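Local coordinates for SusD-like carbohydrate binding protein (Bacteroides vulgatus, PDB 3LEW), which probably binds carbohydrate at the outer membrane as a member of the SusD family, serving nutrient capture by this gut bacterium, at residues R345-Y350 / N370-A375; N234-E239 / T374-K379; L351-A356 / D362-N367. All blocks are in the same frame, centred on the assembly; numbering follows the deposited sequence.

Contact 1: residues R345-Y350 / N370-A375; sequences RVAEIY and NDLKTA
Y350 overlaps the D371 side chain through CE2, which lies 3.6 Å from D371 CB. The carboxylate lies beyond this methylene, and D371 OD2 meets the ring at its edge, in the plane of the ring, also 3.6 Å from Y350 CE2. The carboxylate stands almost upright to the ring (planes 89° apart), so the two flat groups do not stack: an oxygen is presented to a ring C-H, the edge where an aromatic ring carries slight positive charge. A chi1 of -85° sets Y350 CG beside the backbone N, where the ring passes alongside D371 and its hydroxyl reaches the backbone oxygen of N234, in the loop after helix 219-232. L230 of that helix also packs on the tyrosine, and a bound pentaethylene glycol lies beside it. Replacing the tyrosine by alanine is likely to leave the D371 methylene without its aromatic neighbour and the N234 carbonyl without its hydroxyl partner. One turn earlier, A347 CB touches L372 CD1 at 3.9 Å, a small methyl against a branched tip. E401 of helix 387-401 touches both residues. The CA atoms of A347 and L372 are 6.8 Å apart, close for neighbouring helices, as the alanine allows. The pair is an apolar contact between the two helices of an antiparallel helical hairpin, the kind of helix pairing from which the TPR-related SusD fold is built.

Contact 2: residues N234-E239 / T374-K379; sequences NYLMTE and TARGAK
The guanidinium of R376 meets the backbone of M237, and this is the buried, tightly packed side of the contact. Although R376 starts off pointing away from the loop, a bend at chi2 (-60°) brings the end of the chain back. R376 NH1 then lies 3.0 Å from M237 O, but the N-H...O angle of 122° makes this bond weak. The stronger hold probably comes from the salt bridges of NH2 with E401 and E253; E253 also accepts from M237 N, so one carboxylate fixes the arginine and the loop together, while Y301 OH binds NH1. The selenomethionine M237 adds its CG, 3.8 Å from R376 NH1.

The other side is partly exposed. Here L236 CD1 rests on A375 CB at 3.7 Å, and L236 CD2 only approaches R376 NH2, their chains crossing at about a right angle; A347 and Y350 of helix 346-359 are further neighbours of the leucine. A bound pentaethylene glycol lies near A375. A water bridges M237 O (2.8 Å) and A375 O (2.7 Å), and also lies in the guanidinium plane at its edge. Helix 365-376 ends just beyond: G377, with positive phi (88°), sends its N back to T374 O at 3.2 Å, and A378 N probably bonds K373 O, closing the helix in a Schellman motif.

Contact 3: residues L351-A356 / D362-N367; sequences LINAEA and DPDAIN
Helices 346-359 and 365-376 come so close that the CA atoms of A354 and A365 are only 4.2 Å apart, and each alanine methyl sits against the other's backbone. A365 CB is 3.3 Å from A354 O, and in return A354 CB is 3.5 Å from A365 O; with only methyls at A354 and A365, the backbones can come this close. I394 of helix 387-401 covers A354 as well. This is the tight end of an antiparallel helical hairpin, as suits the TPR-related SusD family, next to the loop that joins the two helices. The second helix is led in by a type I turn from D362 to A365, and D362 OD1 caps it in an Asx turn, accepting D364 N at 2.9 Å from above the carboxylate plane. D364 takes a nearly straight bond (176°) on OD1 from N367 ND2 at 2.8 Å. Its OD2 faces N353 OD1 across the hairpin, and K357 NZ bonds both oxygens, with K368 as a second cation for the aspartate. The amide nitrogen of N353 is taken by S226 and D227, on helix 219-232.

In the fold
From the N terminus the chain first passes 234-239, the loop after helix 219-232, then goes through more than a hundred residues, much of them strand and loop, before helix 346-359 begins. Contact 2 closes the whole loop, the hairpin included, by bringing 234-239 to the end of helix 365-376. Contact 1 closes a far shorter loop within the hairpin, and contact 3, with only five residues between its segments, nests inside both. Contacts 1 and 2 finish on the same stretch, sharing T374 and A375, and K373 O probably hydrogen-bonds A378 N there. Packing of L372 on L351 continues contact 1 into contact 3. Together they tie the hairpin to the 234-239 loop.

Contact 1: residues R345-Y350 / N370-A375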
# COMPACT_ATOMS: atom_id res chain seq x y z
N ARG A 345 -8.88 3.63 2.58
CA ARG A 345 -9.75 4.37 3.47
C ARG A 345 -10.16 5.71 2.88
O ARG A 345 -9.48 6.28 1.99
CB ARG A 345 -9.01 4.65 4.79
CG ARG A 345 -8.54 3.44 5.46
CD ARG A 345 -8.09 3.80 6.88
NE ARG A 345 -6.78 4.45 6.96
CZ ARG A 345 -6.54 5.67 7.44
NH1 ARG A 345 -7.51 6.49 7.86
NH2 ARG A 345 -5.27 6.07 7.56
N VAL A 346 -11.24 6.25 3.41
CA VAL A 346 -11.72 7.57 2.96
C VAL A 346 -10.64 8.67 3.16
O VAL A 346 -10.52 9.56 2.32
CB VAL A 346 -13.04 7.98 3.63
CG1 VAL A 346 -13.57 9.37 3.00
CG2 VAL A 346 -14.13 6.87 3.47
N ALA A 347 -9.86 8.62 4.23
CA ALA A 347 -8.83 9.62 4.41
C ALA A 347 -7.89 9.73 3.21
O ALA A 347 -7.42 10.83 2.90
CB ALA A 347 -8.00 9.35 5.71
N GLU A 348 -7.51 8.61 2.60
CA GLU A 348 -6.69 8.64 1.40
C GLU A 348 -7.36 9.41 0.27
O GLU A 348 -6.68 10.07 -0.52
CB GLU A 348 -6.35 7.21 0.95
CG GLU A 348 -5.44 7.17 -0.29
CD GLU A 348 -5.38 5.82 -0.98
OE1 GLU A 348 -5.87 4.81 -0.46
OE2 GLU A 348 -4.83 5.78 -2.12
N ILE A 349 -8.69 9.27 0.16
CA ILE A 349 -9.45 9.96 -0.90
C ILE A 349 -9.43 11.46 -0.67
O ILE A 349 -9.26 12.21 -1.62
CB ILE A 349 -10.89 9.42 -1.04
CG1 ILE A 349 -10.91 7.88 -1.15
CG2 ILE A 349 -11.60 10.08 -2.22
CD1 ILE A 349 -9.99 7.31 -2.30
N TYR A 350 -9.54 11.90 0.59
CA TYR A 350 -9.39 13.33 0.88
C TYR A 350 -8.00 13.82 0.44
O TYR A 350 -7.85 14.88 -0.15
CB TYR A 350 -9.50 13.62 2.38
CG TYR A 350 -10.89 13.82 2.93
CD1 TYR A 350 -11.69 12.73 3.29
CD2 TYR A 350 -11.38 15.08 3.15
CE1 TYR A 350 -12.94 12.90 3.84
CE2 TYR A 350 -12.66 15.26 3.70
CZ TYR A 350 -13.42 14.16 4.07
OH TYR A 350 -14.69 14.37 4.64
N ASN A 370 -7.33 20.42 5.20
CA ASN A 370 -7.74 20.90 6.52
C ASN A 370 -8.87 20.08 7.13
O ASN A 370 -8.95 20.01 8.35
CB ASN A 370 -8.11 22.38 6.46
CG ASN A 370 -6.88 23.30 6.54
OD1 ASN A 370 -5.80 22.86 6.94
ND2 ASN A 370 -7.04 24.55 6.15
N ASP A 371 -9.76 19.52 6.32
CA ASP A 371 -10.82 18.62 6.83
C ASP A 371 -10.16 17.41 7.56
O ASP A 371 -10.59 17.02 8.65
CB ASP A 371 -11.72 18.04 5.72
CG ASP A 371 -12.66 19.05 5.10
OD1 ASP A 371 -13.05 20.04 5.79
OD2 ASP A 371 -13.02 18.82 3.89
N LEU A 372 -9.16 16.80 6.91
CA LEU A 372 -8.48 15.66 7.50
C LEU A 372 -7.72 16.11 8.75
O LEU A 372 -7.81 15.48 9.80
CB LEU A 372 -7.51 15.02 6.51
CG LEU A 372 -6.68 13.85 7.01
CD1 LEU A 372 -7.53 12.72 7.64
CD2 LEU A 372 -5.82 13.32 5.83
N LYS A 373 -6.99 17.21 8.63
CA LYS A 373 -6.24 17.71 9.78
C LYS A 373 -7.17 17.97 11.01
O LYS A 373 -6.87 17.53 12.13
CB LYS A 373 -5.43 18.94 9.41
CG LYS A 373 -4.20 18.68 8.56
CD LYS A 373 -3.51 20.01 8.16
CE LYS A 373 -2.19 19.84 7.36
NZ LYS A 373 -1.18 19.00 8.09
N THR A 374 -8.26 18.70 10.79
CA THR A 374 -9.26 18.93 11.81
C THR A 374 -9.75 17.63 12.47
O THR A 374 -9.88 17.55 13.72
CB THR A 374 -10.45 19.73 11.25
OG1 THR A 374 -9.97 21.02 10.83
CG2 THR A 374 -11.55 19.93 12.35
N ALA A 375 -10.05 16.64 11.65
CA ALA A 375 -10.59 15.38 12.14
C ALA A 375 -9.60 14.72 13.10
O ALA A 375 -10.01 14.08 14.11
CB ALA A 375 -10.96 14.43 10.99

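Contact 2: residues N234-E239 / T374-K379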
# COMPACT_ATOMS: atom_id res chain seq x y z
N ASN A 234 -17.97 10.63 2.72
CA ASN A 234 -16.92 11.55 3.21
C ASN A 234 -16.59 11.31 4.68
O ASN A 234 -15.96 12.15 5.35
CB ASN A 234 -17.32 13.01 2.88
CG ASN A 234 -18.40 13.56 3.79
OD1 ASN A 234 -18.59 14.79 3.85
ND2 ASN A 234 -19.12 12.70 4.48
N TYR A 235 -16.94 10.12 5.16
CA TYR A 235 -16.77 9.75 6.56
C TYR A 235 -15.29 9.71 6.96
O TYR A 235 -14.45 9.15 6.26
CB TYR A 235 -17.35 8.38 6.84
CG TYR A 235 -17.28 7.99 8.29
CD1 TYR A 235 -18.21 8.47 9.18
CD2 TYR A 235 -16.29 7.13 8.78
CE1 TYR A 235 -18.17 8.12 10.52
CE2 TYR A 235 -16.25 6.77 10.15
CZ TYR A 235 -17.21 7.25 11.01
OH TYR A 235 -17.24 6.96 12.37
N LEU A 236 -14.99 10.33 8.09
CA LEU A 236 -13.69 10.20 8.70
C LEU A 236 -13.90 9.66 10.11
O LEU A 236 -14.76 10.16 10.85
CB LEU A 236 -12.94 11.54 8.74
CG LEU A 236 -12.40 12.08 7.40
CD1 LEU A 236 -11.79 13.48 7.51
CD2 LEU A 236 -11.37 11.10 6.77
N MSE A 237 -13.11 8.65 10.49
CA MSE A 237 -13.35 7.91 11.73
C MSE A 237 -13.04 8.76 12.95
O MSE A 237 -12.31 9.77 12.88
CB MSE A 237 -12.57 6.59 11.74
CG MSE A 237 -11.06 6.71 11.89
SE MSE A 237 -10.20 5.01 12.03
CE MSE A 237 -9.86 4.86 10.16
N THR A 238 -13.64 8.37 14.07
CA THR A 238 -13.43 9.05 15.33
C THR A 238 -12.10 8.66 15.96
O THR A 238 -11.42 7.68 15.56
CB THR A 238 -14.54 8.68 16.34
OG1 THR A 238 -14.43 7.29 16.66
CG2 THR A 238 -15.92 9.01 15.80
N GLU A 239 -11.74 9.40 17.00
CA GLU A 239 -10.54 9.07 17.76
C GLU A 239 -10.58 7.64 18.32
O GLU A 239 -9.60 6.91 18.23
CB GLU A 239 -10.32 10.10 18.88
CG GLU A 239 -9.13 9.82 19.81
CD GLU A 239 -8.84 10.94 20.82
OE1 GLU A 239 -9.51 12.01 20.79
OE2 GLU A 239 -7.91 10.76 21.63
N THR A 374 -8.26 18.70 10.79
CA THR A 374 -9.26 18.93 11.81
C THR A 374 -9.75 17.63 12.47
O THR A 374 -9.88 17.55 13.72
CB THR A 374 -10.45 19.73 11.25
OG1 THR A 374 -9.97 21.02 10.83
CG2 THR A 374 -11.55 19.93 12.35
N ALA A 375 -10.05 16.64 11.65
CA ALA A 375 -10.59 15.38 12.14
C ALA A 375 -9.60 14.72 13.10
O ALA A 375 -10.01 14.08 14.11
CB ALA A 375 -10.96 14.43 10.99
N ARG A 376 -8.30 14.91 12.87
CA ARG A 376 -7.30 14.26 13.72
C ARG A 376 -6.79 15.15 14.86
O ARG A 376 -6.02 14.69 15.70
CB ARG A 376 -6.13 13.80 12.87
CG ARG A 376 -6.50 12.89 11.69
CD ARG A 376 -7.19 11.60 12.10
NE ARG A 376 -7.51 10.78 10.94
CZ ARG A 376 -8.67 10.17 10.72
NH1 ARG A 376 -9.68 10.24 11.59
NH2 ARG A 376 -8.82 9.48 9.59
N GLY A 377 -7.18 16.41 14.91
CA GLY A 377 -6.67 17.32 15.94
C GLY A 377 -5.38 18.05 15.58
O GLY A 377 -4.78 18.69 16.42
N ALA A 378 -4.98 17.95 14.32
CA ALA A 378 -3.80 18.62 13.79
C ALA A 378 -4.09 20.11 13.53
O ALA A 378 -5.24 20.50 13.28
CB ALA A 378 -3.36 17.95 12.51
N LYS A 379 -3.04 20.92 13.56
CA LYS A 379 -3.20 22.33 13.29
C LYS A 379 -3.54 22.50 11.81
O LYS A 379 -2.90 21.88 10.94
CB LYS A 379 -1.94 23.09 13.68
CG LYS A 379 -1.94 23.52 15.14
O HOH W 1 -11.59 11.94 14.58

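Contact 3: residues L351-A356 / D362-N367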
# COMPACT_ATOMS: atom_id res chain seq x y z
N LEU A 351 -6.98 13.02 0.72
CA LEU A 351 -5.60 13.40 0.37
C LEU A 351 -5.35 13.38 -1.15
O LEU A 351 -4.68 14.26 -1.66
CB LEU A 351 -4.63 12.46 1.08
CG LEU A 351 -4.49 12.75 2.59
CD1 LEU A 351 -3.89 11.51 3.27
CD2 LEU A 351 -3.57 13.97 2.83
N ILE A 352 -5.91 12.39 -1.87
CA ILE A 352 -5.83 12.35 -3.34
C ILE A 352 -6.53 13.59 -3.96
O ILE A 352 -6.00 14.21 -4.86
CB ILE A 352 -6.47 11.07 -3.93
CG1 ILE A 352 -5.66 9.79 -3.57
CG2 ILE A 352 -6.63 11.16 -5.49
CD1 ILE A 352 -6.38 8.51 -3.78
N ASN A 353 -7.74 13.86 -3.49
CA ASN A 353 -8.49 15.04 -3.91
C ASN A 353 -7.67 16.33 -3.69
O ASN A 353 -7.53 17.16 -4.62
CB ASN A 353 -9.83 15.06 -3.19
CG ASN A 353 -10.79 16.05 -3.77
OD1 ASN A 353 -11.02 17.10 -3.15
ND2 ASN A 353 -11.41 15.74 -4.94
N ALA A 354 -7.11 16.48 -2.49
CA ALA A 354 -6.24 17.64 -2.20
C ALA A 354 -5.06 17.75 -3.14
O ALA A 354 -4.79 18.81 -3.69
CB ALA A 354 -5.76 17.65 -0.73
N GLU A 355 -4.36 16.65 -3.37
CA GLU A 355 -3.17 16.68 -4.21
C GLU A 355 -3.48 16.97 -5.70
O GLU A 355 -2.80 17.76 -6.35
CB GLU A 355 -2.38 15.37 -4.06
CG GLU A 355 -1.07 15.42 -4.80
CD GLU A 355 -0.15 14.21 -4.57
OE1 GLU A 355 -0.35 13.45 -3.58
OE2 GLU A 355 0.83 14.09 -5.38
N ALA A 356 -4.53 16.32 -6.23
CA ALA A 356 -4.94 16.58 -7.59
C ALA A 356 -5.30 18.06 -7.75
O ALA A 356 -4.88 18.74 -8.68
CB ALA A 356 -6.12 15.70 -7.95
N ASP A 362 -6.39 24.53 -8.00
CA ASP A 362 -7.77 24.66 -7.48
C ASP A 362 -7.68 25.01 -5.98
O ASP A 362 -7.19 24.20 -5.19
CB ASP A 362 -8.50 23.36 -7.72
CG ASP A 362 -9.95 23.38 -7.24
OD1 ASP A 362 -10.29 24.20 -6.37
OD2 ASP A 362 -10.73 22.50 -7.68
N PRO A 363 -8.15 26.19 -5.59
CA PRO A 363 -8.07 26.61 -4.17
C PRO A 363 -8.69 25.68 -3.17
O PRO A 363 -8.32 25.73 -1.97
CB PRO A 363 -8.83 27.94 -4.16
CG PRO A 363 -8.90 28.38 -5.55
CD PRO A 363 -8.86 27.18 -6.41
N ASP A 364 -9.60 24.80 -3.60
CA ASP A 364 -10.26 23.87 -2.68
C ASP A 364 -9.30 22.81 -2.09
O ASP A 364 -9.65 22.18 -1.10
CB ASP A 364 -11.47 23.19 -3.33
CG ASP A 364 -12.36 22.47 -2.32
OD1 ASP A 364 -12.86 23.16 -1.39
OD2 ASP A 364 -12.56 21.22 -2.45
N ALA A 365 -8.10 22.65 -2.66
CA ALA A 365 -7.12 21.71 -2.15
C ALA A 365 -6.92 21.86 -0.64
O ALA A 365 -6.89 20.89 0.10
CB ALA A 365 -5.79 21.85 -2.86
N ILE A 366 -6.75 23.09 -0.19
CA ILE A 366 -6.42 23.31 1.20
C ILE A 366 -7.59 22.95 2.11
O ILE A 366 -7.39 22.59 3.26
CB ILE A 366 -5.96 24.75 1.44
CG1 ILE A 366 -5.29 24.85 2.81
CG2 ILE A 366 -7.12 25.71 1.24
CD1 ILE A 366 -4.90 26.23 3.20
N ASN A 367 -8.82 23.01 1.60
CA ASN A 367 -9.96 22.70 2.47
C ASN A 367 -10.05 21.20 2.76
O ASN A 367 -10.37 20.81 3.88
CB ASN A 367 -11.24 23.17 1.81
CG ASN A 367 -11.24 24.64 1.56
OD1 ASN A 367 -10.78 25.41 2.41
ND2 ASN A 367 -11.72 25.06 0.39